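PDB 2VBF: branched-chain alpha-ketoacid decarboxylase from Lactococcus lactis, which uses thiamine diphosphate and magnesium as cofactors and probably decarboxylates branched-chain and aromatic alpha-keto acids to aldehydes. Local coordinates for residues 82-87 with 112-117; 178-183 with 240-245; 326-331 with 341-346. One frame throughout, in Å; residues are numbered along the deposited sequence.

Interaction 1: 82-87 with 112-117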
loop_
_atom_site.group_PDB
_atom_site.type_symbol
_atom_site.label_atom_id
_atom_site.label_comp_id
_atom_site.label_asym_id
_atom_site.label_seq_id
_atom_site.Cartn_x
_atom_site.Cartn_y
_atom_site.Cartn_z
ATOM N N TYR A 82 7.924 -9.921 -12.215
ATOM C CA TYR A 82 8.949 -10.960 -12.306
ATOM C C TYR A 82 8.308 -12.313 -12.606
ATOM O O TYR A 82 8.806 -13.058 -13.453
ATOM C CB TYR A 82 9.714 -11.005 -10.997
ATOM C CG TYR A 82 10.931 -11.910 -10.917
ATOM C CD1 TYR A 82 12.210 -11.410 -11.122
ATOM C CD2 TYR A 82 10.807 -13.242 -10.547
ATOM C CE1 TYR A 82 13.344 -12.223 -10.993
ATOM C CE2 TYR A 82 11.926 -14.064 -10.422
ATOM C CZ TYR A 82 13.196 -13.551 -10.642
ATOM O OH TYR A 82 14.322 -14.376 -10.497
ATOM N N ALA A 83 7.187 -12.610 -11.941
ATOM C CA ALA A 83 6.485 -13.884 -12.143
ATOM C C ALA A 83 5.969 -14.017 -13.569
ATOM O O ALA A 83 6.018 -15.102 -14.151
ATOM C CB ALA A 83 5.338 -14.041 -11.142
ATOM N N ARG A 84 5.467 -12.920 -14.134
ATOM C CA ARG A 84 4.982 -12.936 -15.509
ATOM C C ARG A 84 6.047 -13.384 -16.519
ATOM O O ARG A 84 5.707 -13.934 -17.556
ATOM C CB ARG A 84 4.411 -11.581 -15.904
ATOM C CG ARG A 84 3.096 -11.325 -15.210
ATOM C CD ARG A 84 2.608 -9.916 -15.452
ATOM N NE ARG A 84 1.383 -9.611 -14.710
ATOM C CZ ARG A 84 0.227 -9.251 -15.251
ATOM N NH1 ARG A 84 0.062 -9.232 -16.553
ATOM N NH2 ARG A 84 -0.790 -8.928 -14.465
ATOM N N THR A 85 7.315 -13.130 -16.207
ATOM C CA THR A 85 8.413 -13.422 -17.110
ATOM C C THR A 85 9.227 -14.654 -16.697
ATOM O O THR A 85 9.528 -15.511 -17.547
ATOM C CB THR A 85 9.290 -12.173 -17.263
ATOM O OG1 THR A 85 8.559 -11.213 -18.038
ATOM C CG2 THR A 85 10.603 -12.486 -17.984
ATOM N N LYS A 86 9.557 -14.737 -15.409
ATOM C CA LYS A 86 10.326 -15.859 -14.834
ATOM C C LYS A 86 9.460 -17.095 -14.600
ATOM O O LYS A 86 9.982 -18.218 -14.546
ATOM C CB LYS A 86 10.984 -15.432 -13.513
ATOM C CG LYS A 86 12.267 -16.201 -13.155
ATOM C CD LYS A 86 13.473 -15.592 -13.873
ATOM C CE LYS A 86 14.778 -16.258 -13.488
ATOM N NZ LYS A 86 15.888 -15.719 -14.298
ATOM N N LYS A 87 8.145 -16.879 -14.452
ATOM C CA LYS A 87 7.132 -17.935 -14.259
ATOM C C LYS A 87 7.099 -18.486 -12.815
ATOM O O LYS A 87 6.439 -19.492 -12.514
ATOM C CB LYS A 87 7.259 -19.042 -15.336
ATOM C CG LYS A 87 7.285 -18.501 -16.779
ATOM C CD LYS A 87 6.073 -17.620 -17.099
ATOM C CE LYS A 87 6.122 -17.067 -18.514
ATOM N NZ LYS A 87 4.905 -16.298 -18.824
ATOM N N GLU A 112 -5.144 -12.072 -11.594
ATOM C CA GLU A 112 -4.596 -12.365 -12.920
ATOM C C GLU A 112 -3.736 -13.630 -12.920
ATOM O O GLU A 112 -3.094 -13.957 -13.918
ATOM C CB GLU A 112 -3.867 -11.136 -13.465
ATOM C CG GLU A 112 -4.827 -9.910 -13.472
ATOM C CD GLU A 112 -4.525 -8.849 -14.514
ATOM O OE1 GLU A 112 -3.549 -8.988 -15.282
ATOM O OE2 GLU A 112 -5.290 -7.853 -14.535
ATOM N N ASN A 113 -3.741 -14.342 -11.791
ATOM C CA ASN A 113 -3.218 -15.711 -11.703
ATOM C C ASN A 113 -1.701 -15.824 -11.927
ATOM O O ASN A 113 -1.251 -16.549 -12.830
ATOM C CB ASN A 113 -3.992 -16.624 -12.678
ATOM C CG ASN A 113 -4.106 -18.061 -12.192
ATOM O OD1 ASN A 113 -5.215 -18.554 -11.965
ATOM N ND2 ASN A 113 -2.975 -18.751 -12.060
ATOM N N LEU A 114 -0.927 -15.107 -11.110
ATOM C CA LEU A 114 0.542 -15.168 -11.156
ATOM C C LEU A 114 1.136 -15.893 -9.947
ATOM O O LEU A 114 0.695 -15.696 -8.803
ATOM C CB LEU A 114 1.172 -13.776 -11.265
ATOM C CG LEU A 114 0.984 -13.048 -12.597
ATOM C CD1 LEU A 114 1.230 -13.985 -13.796
ATOM C CD2 LEU A 114 -0.386 -12.389 -12.684
ATOM N N PRO A 115 2.112 -16.780 -10.214
ATOM C CA PRO A 115 2.710 -17.634 -9.196
ATOM C C PRO A 115 3.720 -16.900 -8.328
ATOM O O PRO A 115 4.940 -17.051 -8.494
ATOM C CB PRO A 115 3.326 -18.773 -10.019
ATOM C CG PRO A 115 3.649 -18.151 -11.304
ATOM C CD PRO A 115 2.597 -17.104 -11.565
ATOM N N VAL A 116 3.189 -16.131 -7.374
ATOM C CA VAL A 116 4.009 -15.355 -6.441
ATOM C C VAL A 116 3.903 -15.941 -5.034
ATOM O O VAL A 116 2.802 -16.148 -4.517
ATOM C CB VAL A 116 3.565 -13.869 -6.411
ATOM C CG1 VAL A 116 4.377 -13.066 -5.400
ATOM C CG2 VAL A 116 3.656 -13.252 -7.814
ATOM N N VAL A 117 5.055 -16.194 -4.417
ATOM C CA VAL A 117 5.137 -16.565 -3.005
ATOM C C VAL A 117 5.425 -15.323 -2.150
ATOM O O VAL A 117 6.442 -14.657 -2.345
ATOM C CB VAL A 117 6.291 -17.575 -2.759
ATOM C CG1 VAL A 117 6.259 -18.070 -1.326
ATOM C CG2 VAL A 117 6.200 -18.732 -3.776
HETATM O O HOH W 1 -2.918 -10.100 -17.632
#

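Interaction 2: 178-183 with 240-245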
loop_
_atom_site.group_PDB
_atom_site.type_symbol
_atom_site.label_atom_id
_atom_site.label_comp_id
_atom_site.label_asym_id
_atom_site.label_seq_id
_atom_site.Cartn_x
_atom_site.Cartn_y
_atom_site.Cartn_z
ATOM N N LYS A 178 0.509 -26.207 -8.973
ATOM C CA LYS A 178 -0.745 -26.759 -9.494
ATOM C C LYS A 178 -1.625 -25.690 -10.139
ATOM O O LYS A 178 -2.174 -25.911 -11.224
ATOM C CB LYS A 178 -1.525 -27.454 -8.376
ATOM C CG LYS A 178 -2.808 -28.182 -8.819
ATOM C CD LYS A 178 -3.920 -28.019 -7.775
ATOM C CE LYS A 178 -5.200 -28.769 -8.150
ATOM N NZ LYS A 178 -5.047 -30.251 -8.033
ATOM N N GLU A 179 -1.775 -24.553 -9.461
ATOM C CA GLU A 179 -2.748 -23.524 -9.855
ATOM C C GLU A 179 -2.108 -22.256 -10.431
ATOM O O GLU A 179 -2.799 -21.468 -11.063
ATOM C CB GLU A 179 -3.589 -23.093 -8.647
ATOM C CG GLU A 179 -4.474 -24.149 -8.011
ATOM C CD GLU A 179 -5.391 -23.556 -6.942
ATOM O OE1 GLU A 179 -6.191 -22.636 -7.262
ATOM O OE2 GLU A 179 -5.311 -24.001 -5.778
ATOM N N ARG A 180 -0.811 -22.071 -10.178
ATOM C CA ARG A 180 -0.050 -20.864 -10.523
ATOM C C ARG A 180 -0.638 -19.557 -9.959
ATOM O O ARG A 180 -0.425 -18.479 -10.518
ATOM C CB ARG A 180 0.195 -20.780 -12.032
ATOM C CG ARG A 180 0.869 -22.014 -12.623
ATOM C CD ARG A 180 2.294 -22.235 -12.127
ATOM N NE ARG A 180 2.661 -23.641 -12.306
ATOM C CZ ARG A 180 3.373 -24.133 -13.313
ATOM N NH1 ARG A 180 3.872 -23.342 -14.253
ATOM N NH2 ARG A 180 3.594 -25.445 -13.371
ATOM N N LYS A 181 -1.327 -19.681 -8.828
ATOM C CA LYS A 181 -1.854 -18.550 -8.059
ATOM C C LYS A 181 -0.938 -18.298 -6.843
ATOM O O LYS A 181 -0.149 -19.166 -6.457
ATOM C CB LYS A 181 -3.283 -18.828 -7.583
ATOM C CG LYS A 181 -4.353 -18.851 -8.660
ATOM C CD LYS A 181 -5.675 -19.352 -8.065
ATOM C CE LYS A 181 -6.874 -18.950 -8.927
ATOM N NZ LYS A 181 -6.954 -19.798 -10.157
ATOM N N PRO A 182 -1.011 -17.086 -6.260
ATOM C CA PRO A 182 -0.122 -16.780 -5.134
ATOM C C PRO A 182 -0.351 -17.643 -3.897
ATOM O O PRO A 182 -1.466 -18.088 -3.621
ATOM C CB PRO A 182 -0.384 -15.295 -4.834
ATOM C CG PRO A 182 -1.593 -14.939 -5.580
ATOM C CD PRO A 182 -1.847 -15.944 -6.643
ATOM N N VAL A 183 0.729 -17.858 -3.159
ATOM C CA VAL A 183 0.665 -18.534 -1.881
ATOM C C VAL A 183 1.431 -17.724 -0.850
ATOM O O VAL A 183 2.158 -16.781 -1.187
ATOM C CB VAL A 183 1.202 -19.966 -1.962
ATOM C CG1 VAL A 183 0.375 -20.759 -2.981
ATOM C CG2 VAL A 183 2.694 -19.969 -2.322
ATOM N N ILE A 240 -0.179 -17.531 -20.014
ATOM C CA ILE A 240 0.982 -16.807 -19.488
ATOM C C ILE A 240 1.321 -17.292 -18.071
ATOM O O ILE A 240 2.504 -17.485 -17.738
ATOM C CB ILE A 240 0.771 -15.260 -19.539
ATOM C CG1 ILE A 240 0.599 -14.789 -20.996
ATOM C CG2 ILE A 240 1.968 -14.510 -18.906
ATOM C CD1 ILE A 240 0.171 -13.336 -21.188
ATOM N N SER A 241 0.286 -17.506 -17.257
ATOM C CA SER A 241 0.427 -18.020 -15.882
ATOM C C SER A 241 1.305 -19.274 -15.791
ATOM O O SER A 241 2.133 -19.408 -14.888
ATOM C CB SER A 241 -0.950 -18.327 -15.303
ATOM O OG SER A 241 -1.781 -17.183 -15.327
ATOM N N PHE A 242 1.117 -20.176 -16.752
ATOM C CA PHE A 242 1.821 -21.458 -16.785
ATOM C C PHE A 242 3.069 -21.459 -17.669
ATOM O O PHE A 242 3.708 -22.497 -17.814
ATOM C CB PHE A 242 0.858 -22.554 -17.264
ATOM C CG PHE A 242 0.095 -23.197 -16.152
ATOM C CD1 PHE A 242 0.583 -24.329 -15.524
ATOM C CD2 PHE A 242 -1.096 -22.643 -15.696
ATOM C CE1 PHE A 242 -0.112 -24.914 -14.469
ATOM C CE2 PHE A 242 -1.795 -23.225 -14.643
ATOM C CZ PHE A 242 -1.309 -24.359 -14.039
ATOM N N GLY A 243 3.429 -20.322 -18.258
ATOM C CA GLY A 243 4.561 -20.276 -19.182
ATOM C C GLY A 243 4.349 -21.156 -20.412
ATOM O O GLY A 243 5.292 -21.788 -20.902
ATOM N N LEU A 244 3.115 -21.196 -20.905
ATOM C CA LEU A 244 2.736 -22.026 -22.053
ATOM C C LEU A 244 2.737 -21.257 -23.377
ATOM O O LEU A 244 2.312 -21.791 -24.409
ATOM C CB LEU A 244 1.357 -22.653 -21.807
ATOM C CG LEU A 244 1.343 -23.794 -20.788
ATOM C CD1 LEU A 244 -0.067 -24.079 -20.322
ATOM C CD2 LEU A 244 1.978 -25.056 -21.394
ATOM N N GLU A 245 3.235 -20.020 -23.383
ATOM C CA GLU A 245 3.204 -19.211 -24.605
ATOM C C GLU A 245 3.934 -19.882 -25.764
ATOM O O GLU A 245 3.405 -19.940 -26.882
ATOM C CB GLU A 245 3.792 -17.814 -24.398
ATOM C CG GLU A 245 3.087 -16.960 -23.333
ATOM C CD GLU A 245 3.850 -16.966 -22.011
ATOM O OE1 GLU A 245 4.174 -18.074 -21.531
ATOM O OE2 GLU A 245 4.144 -15.877 -21.462
HETATM O O HOH W 2 4.453 -20.591 -14.159
#

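Interaction 3: 326-331 with 341-346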
loop_
_atom_site.group_PDB
_atom_site.type_symbol
_atom_site.label_atom_id
_atom_site.label_comp_id
_atom_site.label_asym_id
_atom_site.label_seq_id
_atom_site.Cartn_x
_atom_site.Cartn_y
_atom_site.Cartn_z
ATOM N N LEU A 326 -10.988 -24.148 -22.349
ATOM C CA LEU A 326 -10.175 -24.762 -21.317
ATOM C C LEU A 326 -9.623 -23.658 -20.418
ATOM O O LEU A 326 -9.030 -22.689 -20.904
ATOM C CB LEU A 326 -9.021 -25.540 -21.943
ATOM C CG LEU A 326 -9.424 -26.650 -22.920
ATOM C CD1 LEU A 326 -8.182 -27.272 -23.540
ATOM C CD2 LEU A 326 -10.282 -27.692 -22.218
ATOM N N ASN A 327 -9.854 -23.811 -19.118
ATOM C CA ASN A 327 -9.334 -22.907 -18.100
ATOM C C ASN A 327 -8.708 -23.747 -17.004
ATOM O O ASN A 327 -8.948 -24.947 -16.939
ATOM C CB ASN A 327 -10.460 -22.046 -17.515
ATOM C CG ASN A 327 -10.868 -20.912 -18.431
ATOM O OD1 ASN A 327 -11.815 -21.031 -19.219
ATOM N ND2 ASN A 327 -10.147 -19.800 -18.337
ATOM N N ILE A 328 -7.924 -23.106 -16.138
ATOM C CA ILE A 328 -7.329 -23.796 -14.994
ATOM C C ILE A 328 -8.408 -24.506 -14.165
ATOM O O ILE A 328 -8.239 -25.667 -13.787
ATOM C CB ILE A 328 -6.527 -22.822 -14.090
ATOM C CG1 ILE A 328 -5.350 -22.239 -14.866
ATOM C CG2 ILE A 328 -6.031 -23.547 -12.825
ATOM C CD1 ILE A 328 -4.698 -21.023 -14.212
ATOM N N ASP A 329 -9.531 -23.832 -13.920
ATOM C CA ASP A 329 -10.539 -24.341 -12.973
ATOM C C ASP A 329 -11.576 -25.258 -13.610
ATOM O O ASP A 329 -12.184 -26.089 -12.929
ATOM C CB ASP A 329 -11.265 -23.186 -12.274
ATOM C CG ASP A 329 -10.414 -22.510 -11.217
ATOM O OD1 ASP A 329 -9.309 -23.019 -10.892
ATOM O OD2 ASP A 329 -10.858 -21.457 -10.712
ATOM N N GLU A 330 -11.792 -25.112 -14.912
ATOM C CA GLU A 330 -12.814 -25.908 -15.584
ATOM C C GLU A 330 -12.702 -25.805 -17.091
ATOM O O GLU A 330 -11.994 -24.950 -17.622
ATOM C CB GLU A 330 -14.222 -25.505 -15.127
ATOM C CG GLU A 330 -14.685 -24.163 -15.621
ATOM C CD GLU A 330 -16.099 -23.811 -15.205
ATOM O OE1 GLU A 330 -16.656 -24.415 -14.261
ATOM O OE2 GLU A 330 -16.654 -22.893 -15.829
ATOM N N GLY A 331 -13.395 -26.713 -17.770
ATOM C CA GLY A 331 -13.503 -26.702 -19.219
ATOM C C GLY A 331 -14.973 -26.773 -19.571
ATOM O O GLY A 331 -15.780 -27.252 -18.767
ATOM N N PHE A 341 -9.691 -32.482 -15.077
ATOM C CA PHE A 341 -8.566 -32.446 -16.010
ATOM C C PHE A 341 -7.531 -31.422 -15.561
ATOM O O PHE A 341 -7.862 -30.478 -14.836
ATOM C CB PHE A 341 -9.056 -32.075 -17.412
ATOM C CG PHE A 341 -9.402 -30.625 -17.549
ATOM C CD1 PHE A 341 -8.474 -29.718 -18.049
ATOM C CD2 PHE A 341 -10.635 -30.159 -17.127
ATOM C CE1 PHE A 341 -8.781 -28.375 -18.140
ATOM C CE2 PHE A 341 -10.948 -28.826 -17.218
ATOM C CZ PHE A 341 -10.016 -27.929 -17.729
ATOM N N ASP A 342 -6.290 -31.603 -16.010
ATOM C CA ASP A 342 -5.230 -30.614 -15.809
ATOM C C ASP A 342 -5.037 -29.758 -17.064
ATOM O O ASP A 342 -4.697 -30.262 -18.134
ATOM C CB ASP A 342 -3.911 -31.295 -15.442
ATOM C CG ASP A 342 -2.812 -30.295 -15.124
ATOM O OD1 ASP A 342 -2.855 -29.689 -14.029
ATOM O OD2 ASP A 342 -1.912 -30.112 -15.964
ATOM N N PHE A 343 -5.247 -28.455 -16.906
ATOM C CA PHE A 343 -5.074 -27.466 -17.974
ATOM C C PHE A 343 -3.700 -27.542 -18.665
ATOM O O PHE A 343 -3.612 -27.594 -19.893
ATOM C CB PHE A 343 -5.309 -26.077 -17.366
ATOM C CG PHE A 343 -5.050 -24.941 -18.302
ATOM C CD1 PHE A 343 -5.966 -24.613 -19.288
ATOM C CD2 PHE A 343 -3.912 -24.155 -18.161
ATOM C CE1 PHE A 343 -5.733 -23.553 -20.149
ATOM C CE2 PHE A 343 -3.679 -23.089 -19.023
ATOM C CZ PHE A 343 -4.589 -22.789 -20.008
ATOM N N ARG A 344 -2.630 -27.527 -17.875
ATOM C CA ARG A 344 -1.273 -27.586 -18.418
ATOM C C ARG A 344 -1.081 -28.843 -19.264
ATOM O O ARG A 344 -0.569 -28.778 -20.391
ATOM C CB ARG A 344 -0.257 -27.560 -17.275
ATOM C CG ARG A 344 1.212 -27.669 -17.676
ATOM C CD ARG A 344 2.027 -28.184 -16.503
ATOM N NE ARG A 344 3.448 -28.339 -16.800
ATOM C CZ ARG A 344 4.352 -28.792 -15.929
ATOM N NH1 ARG A 344 3.989 -29.131 -14.692
ATOM N NH2 ARG A 344 5.628 -28.899 -16.291
ATOM N N ALA A 345 -1.504 -29.977 -18.705
ATOM C CA ALA A 345 -1.420 -31.278 -19.383
ATOM C C ALA A 345 -2.112 -31.245 -20.740
ATOM O O ALA A 345 -1.548 -31.675 -21.748
ATOM C CB ALA A 345 -2.023 -32.379 -18.503
ATOM N N VAL A 346 -3.323 -30.705 -20.776
ATOM C CA VAL A 346 -4.084 -30.696 -22.020
ATOM C C VAL A 346 -3.430 -29.772 -23.050
ATOM O O VAL A 346 -3.216 -30.167 -24.196
ATOM C CB VAL A 346 -5.574 -30.357 -21.789
ATOM C CG1 VAL A 346 -6.310 -30.274 -23.112
ATOM C CG2 VAL A 346 -6.220 -31.415 -20.893
HETATM O O HOH W 3 -5.914 -27.388 -14.215
HETATM O O HOH W 4 -9.511 -28.183 -13.574
#

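Interaction 1: 82-87 with 112-117
Arg84 reaches over Leu114 to meet Glu112, its aliphatic part against the leucine and its guanidinium beyond. CG lies 3.5 Å from Leu114 CD1, whereas NE, farther along, is 3.9 Å from Leu114 CD2, which sits obliquely to the guanidinium. With CG beside the backbone N (chi1 -72°) and the chain extended from CG to NE, the charged end is carried clear of helix 72-86. There NH2 donates to Glu112 OE1 at 2.9 Å in a salt bridge, with the acceptor near the guanidinium edge. The carboxylate does not lie flat against it: the two planes are 52° apart, and OE1 is approached from above its own plane, so this is a single-bond pairing, not a two-pronged one.

The contact belongs to the parallel-sheet fold of the N-terminal thiamine-diphosphate-binding domain. Helix 97-111 is the crossover between the neighbouring parallel strands 89-94 and 116-122, and Asn113, with positive phi, ends it in a Schellman motif. The chain between that helix end and strand 116-122 packs against the last turn of helix 72-86.

Asp80 pairs with Arg84 NE and Gly420 O accepts from NH1, which fixes the rotation of the guanidinium. Replacing Arg84 by an alanine is likely to leave the carboxylate of Glu112 without this charged mate and Leu114 without the aliphatic chain that lies against it.

Nearer the helix axis, Ala83 CB points into the loop and touches Val116 CG2 at 3.8 Å and Pro115 CD at 4.1 Å. Beyond the helix end, the Pro115 ring abuts the backbone of Lys87, CG standing 3.3 Å from Lys87 O. Lys87 itself turns away and folds back, NZ donating to Arg84 O at 2.8 Å while also pairing with Glu245.

Interaction 2: 178-183 with 240-245
Ser241 O receives a hydrogen bond of 2.7 Å from a water that in turn accepts from Arg180 NH1 at 2.8 Å, so a single water joins the two segments where no direct hydrogen bond does. Ser241 O also lies near the guanidinium plane, at its edge. Arg180 NE is held separately by Leu177 O; carbonyls from the last turns of two helices thus gather near the positive charge, an electrostatic match that is probably favourable.

The apolar part of Arg180 is used just as fully. With CG beside the backbone N (chi1 -55°), it sits over the middle of the Phe242 ring, 3.4 Å from the centroid and 7° off the normal, a CH-pi contact; the bend at chi2 then brings the guanidinium back over the ring. There it tilts: Phe242 CD1 stands 3.5 Å above the guanidinium plane, over its centre, but the two planes are 33° apart and therefore not truly stacked. At the ring edge, Phe242 CZ meets Lys178 O at 3.3 Å, with the oxygen in the ring plane, where the ring's weakly positive hydrogens face it.

Both backbones turn sharply here. Arg180 takes positive phi as it leaves helix 165-179, and Gly243 does so in a Schellman motif that closes helix 237-241. Ser241 OG, meanwhile, bonds to Asn113 O. The result is a meeting of two helix C-termini, one from a beta-alpha-beta crossover of the first parallel sheet, the other following strand 231-235 of the central domain: a domain-domain junction.

Interaction 3: 326-331 with 341-346
Phe343 CG is anti to the backbone N (chi1 175°), sending its ring against the backbone of 326-328, while Phe341 CG sits between its backbone N and carbonyl carbon (chi1 75°), which turns that ring into the mouth of the same loop. The two aromatics therefore reach different parts of one turn. The edge of Phe341 meets the backbone of Glu330 and Gly331, with CE2 3.3 Å from Gly331 N; CZ also comes within 3.3 Å of Asn327 O, which lies obliquely to the ring. Gly331 has no side chain to crowd Phe341 CE2, which is consistent with the close approach.

Phe343 lies obliquely to the peptide that joins Asn327 to Ile328, its CE1 3.5 Å from Leu326 O and its CD2 4.1 Å from Ile328 CG1. One helical turn on, Val346 CG1 meets Leu326 CD1 at 3.6 Å, the two side chains crossing at about a right angle.

Polar links are indirect: a water donates to Ile328 O at 2.9 Å and accepts from Phe343 N. Asp342 caps the helix, OD2 accepting from Ala345 N at 2.8 Å on the anti side of the carboxylate.

Asn327 N bonds Glu330 O across the turn of the beta hairpin formed by strands 323-326 and 331-333; the N-capped start of helix 343-348, which follows the final strand of the central domain's mixed sheet, packs on that hairpin turn.

Overall arrangement
Interactions 1 and 2 are buried and adjoin, their centres about 7 Å apart, whereas interaction 3 is partly buried and about 20 Å from the chain centre. Interaction 1 stays within the N-terminal thiamine-diphosphate-binding domain and combines a salt bridge with small apolar contacts. Interaction 2 connects that fold to the central domain through a CH-pi contact of an arginine chain on a phenyl ring and a bridging water; interaction 3 lies wholly in the central domain and is mostly aromatic and apolar. Asn113 and Ile328 tie the three together: Asn113 packs on Ile328, whose CD1 also touches Phe242. Arg344 of interaction 3 packs against Phe242 as well, with its like-charged neighbour Arg180 close by.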